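Local coordinates for xylanase 10C (Pseudomonas cellulosa, PDB 1GNY) that cleaves internal beta-1,4 linkages of the xylan backbone and, through its N-terminal family 15 carbohydrate-binding module, binds xylan and xylooligosaccharides, at the beta-D-xylopyranose site. Coordinates in Å, arbitrary orientation; residue numbers count along the deposited sequence, not the author numbering.

The beta-D-xylopyranose site. Residues 16-18, 81, 86-87, 91-92, 127. With XYP (beta-D-xylopyranose), chain B; XYP (beta-D-xylopyranose), chain C; XYP (beta-D-xylopyranose), chain D; XYP (beta-D-xylopyranose), chain E; XYP (beta-D-xylopyranose), chain F.
Five linked xylose units, a xylopentaose, lie along the binding groove of this family 15 carbohydrate-binding module, in the approximate three-fold helical form of xylan; the terminal XYP (chain F) is poorly ordered. XYP (chain C) is the most deeply buried, and three amides grip its oxygens. Asn16 reaches it with CG anti to the backbone N (chi1 -159°) and uses both ends of its amide: ND2 gives a nearly straight bond to O2 of XYP (chain C) at 2.6 Å, while OD1 faces the O3 hydroxyl. Gln127, extended, brings NE2 to the same O2 of XYP (chain C) at 3.0 Å, so that oxygen takes two N-H groups. Gln81 spans the next stretch: its OE1 accepts from the O3 hydroxyl of XYP (chain C) at 2.7 Å, and its NE2 donates to the glycosidic O4. The O3 hydroxyl thus meets two carbonyl oxygens, each on an in-plane lone pair, and must share its one hydrogen or alternate between them. Asn16 and Gln81 suit their places because each pairs a donor with an acceptor on adjacent sugar oxygens; Gln127 contributes its N-H.

Two tryptophans supply flat apolar surfaces. The Trp86 indole lies over XYP (chain C), whose C1 is 4.2 Å above its plane, and its CZ2 touches C5 of XYP (chain B). Trp91 takes C5 of XYP (chain E) over its five-membered ring, 3.5 Å from the centroid, while CH2 at the far end of the indole meets C5 of XYP (chain D). Its contacts with these successive units are consistent with a helical ligand.

Behind this shell, Gln127 NE2 meets Gln81 OE1 at 2.8 Å, approaching from 37° above the carbonyl plane. An alanine in place of Gln81 would probably loosen the grip on O3 and O4 and leave the Gln127 amide less well oriented. Gln81 NE2 also donates to the carbonyl O of Trp86, almost in its own amide plane, which fixes which end of the amide carries nitrogen.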
# COMPACT_ATOMS: atom_id res chain seq x y z
N ASN A 16 2.44 2.62 9.71
CA ASN A 16 1.13 2.00 10.07
C ASN A 16 1.27 0.62 10.71
O ASN A 16 2.18 -0.15 10.36
CB ASN A 16 0.26 1.84 8.84
CG ASN A 16 -1.21 1.72 9.16
OD1 ASN A 16 -1.87 0.68 8.88
ND2 ASN A 16 -1.76 2.77 9.67
N ALA A 17 0.38 0.36 11.67
CA ALA A 17 0.27 -0.97 12.30
C ALA A 17 -1.19 -1.38 12.30
O ALA A 17 -2.04 -0.70 12.84
CB ALA A 17 0.79 -0.97 13.70
N SER A 18 -1.49 -2.49 11.64
CA SER A 18 -2.87 -3.05 11.62
C SER A 18 -3.04 -4.34 12.44
O SER A 18 -4.16 -4.88 12.51
CB SER A 18 -3.28 -3.32 10.16
OG SER A 18 -2.49 -4.41 9.62
N GLN A 81 -8.59 1.41 2.92
CA GLN A 81 -9.70 1.36 3.91
C GLN A 81 -10.20 2.78 4.19
O GLN A 81 -9.48 3.78 4.02
CB GLN A 81 -9.24 0.68 5.24
CG GLN A 81 -8.05 1.39 5.89
CD GLN A 81 -7.32 0.63 7.03
OE1 GLN A 81 -6.12 0.83 7.20
NE2 GLN A 81 -8.07 -0.14 7.86
N TRP A 86 -12.30 1.83 9.96
CA TRP A 86 -11.18 0.95 9.55
C TRP A 86 -11.45 -0.44 8.99
O TRP A 86 -10.72 -0.88 8.13
CB TRP A 86 -10.18 0.83 10.69
CG TRP A 86 -9.77 2.14 11.33
CD1 TRP A 86 -10.09 2.57 12.58
CD2 TRP A 86 -8.93 3.15 10.77
NE1 TRP A 86 -9.48 3.76 12.86
CE2 TRP A 86 -8.78 4.16 11.75
CE3 TRP A 86 -8.29 3.31 9.54
CZ2 TRP A 86 -8.01 5.31 11.53
CZ3 TRP A 86 -7.54 4.44 9.33
CH2 TRP A 86 -7.41 5.43 10.32
N SER A 87 -12.51 -1.11 9.43
CA SER A 87 -12.84 -2.48 8.96
C SER A 87 -13.37 -2.56 7.51
O SER A 87 -13.30 -3.62 6.89
CB SER A 87 -13.87 -3.14 9.86
OG SER A 87 -15.13 -2.63 9.52
N TRP A 91 -9.28 -5.86 1.05
CA TRP A 91 -8.39 -6.81 1.73
C TRP A 91 -8.00 -8.03 0.87
O TRP A 91 -7.36 -8.95 1.37
CB TRP A 91 -9.15 -7.31 2.99
CG TRP A 91 -9.60 -6.16 3.86
CD1 TRP A 91 -10.88 -5.74 4.11
CD2 TRP A 91 -8.75 -5.28 4.58
NE1 TRP A 91 -10.86 -4.65 4.95
CE2 TRP A 91 -9.57 -4.36 5.26
CE3 TRP A 91 -7.36 -5.21 4.76
CZ2 TRP A 91 -9.04 -3.35 6.08
CZ3 TRP A 91 -6.84 -4.22 5.58
CH2 TRP A 91 -7.68 -3.30 6.22
N ASP A 92 -8.34 -8.03 -0.40
CA ASP A 92 -8.13 -9.23 -1.26
C ASP A 92 -6.86 -9.25 -2.15
O ASP A 92 -6.67 -10.19 -2.96
CB ASP A 92 -9.38 -9.50 -2.12
CG ASP A 92 -10.64 -9.78 -1.28
OD1 ASP A 92 -10.55 -10.34 -0.15
OD2 ASP A 92 -11.78 -9.45 -1.68
N GLN A 127 -7.45 5.74 3.38
CA GLN A 127 -6.08 5.38 3.71
C GLN A 127 -5.64 4.24 2.83
O GLN A 127 -6.32 3.21 2.80
CB GLN A 127 -5.94 4.98 5.17
CG GLN A 127 -4.52 4.62 5.63
CD GLN A 127 -4.47 4.43 7.14
OE1 GLN A 127 -4.19 5.40 7.87
NE2 GLN A 127 -4.69 3.20 7.60
O1 XYP B . -5.33 7.06 16.39
C1 XYP B . -4.68 6.08 15.59
C2 XYP B . -4.47 4.85 16.41
C3 XYP B . -3.96 3.70 15.55
C4 XYP B . -4.80 3.59 14.29
C5 XYP B . -4.82 4.94 13.62
O2 XYP B . -3.45 5.23 17.29
O3 XYP B . -4.02 2.47 16.21
O4 XYP B . -4.21 2.64 13.44
O5 XYP B . -5.47 5.79 14.53
C1 XYP C . -5.22 2.02 12.64
C2 XYP C . -4.55 1.62 11.34
C3 XYP C . -5.48 0.75 10.50
C4 XYP C . -6.10 -0.37 11.35
C5 XYP C . -6.68 0.25 12.61
O2 XYP C . -4.22 2.77 10.58
O3 XYP C . -4.77 0.18 9.41
O4 XYP C . -7.12 -0.97 10.60
O5 XYP C . -5.70 0.96 13.34
C1 XYP D . -7.28 -2.39 10.68
C2 XYP D . -8.76 -2.68 10.83
C3 XYP D . -8.95 -4.18 10.87
C4 XYP D . -8.34 -4.82 9.63
C5 XYP D . -6.91 -4.36 9.52
O2 XYP D . -9.25 -2.12 12.05
O3 XYP D . -10.32 -4.52 10.83
O4 XYP D . -8.38 -6.23 9.78
O5 XYP D . -6.81 -2.93 9.54
C1 XYP E . -8.54 -6.91 8.56
C2 XYP E . -7.91 -8.28 8.72
C3 XYP E . -8.19 -9.15 7.52
C4 XYP E . -9.66 -9.11 7.19
C5 XYP E . -10.08 -7.66 7.08
O2 XYP E . -6.51 -8.17 8.92
O3 XYP E . -7.77 -10.49 7.74
O4 XYP E . -9.77 -9.76 5.94
O5 XYP E . -9.85 -6.98 8.30
C1 XYP F . -10.98 -10.54 5.77
C2 XYP F . -11.22 -10.86 4.30
C3 XYP F . -12.24 -11.98 4.06
C4 XYP F . -12.31 -13.02 5.18
C5 XYP F . -12.08 -12.40 6.54
O2 XYP F . -11.71 -9.76 3.54
O3 XYP F . -11.94 -12.64 2.84
O4 XYP F . -13.59 -13.61 5.13
O5 XYP F . -10.87 -11.68 6.51
O HOH W 1 -1.17 2.59 12.95
O HOH W 2 -3.98 -0.17 15.19
O HOH W 3 -12.50 -5.85 8.20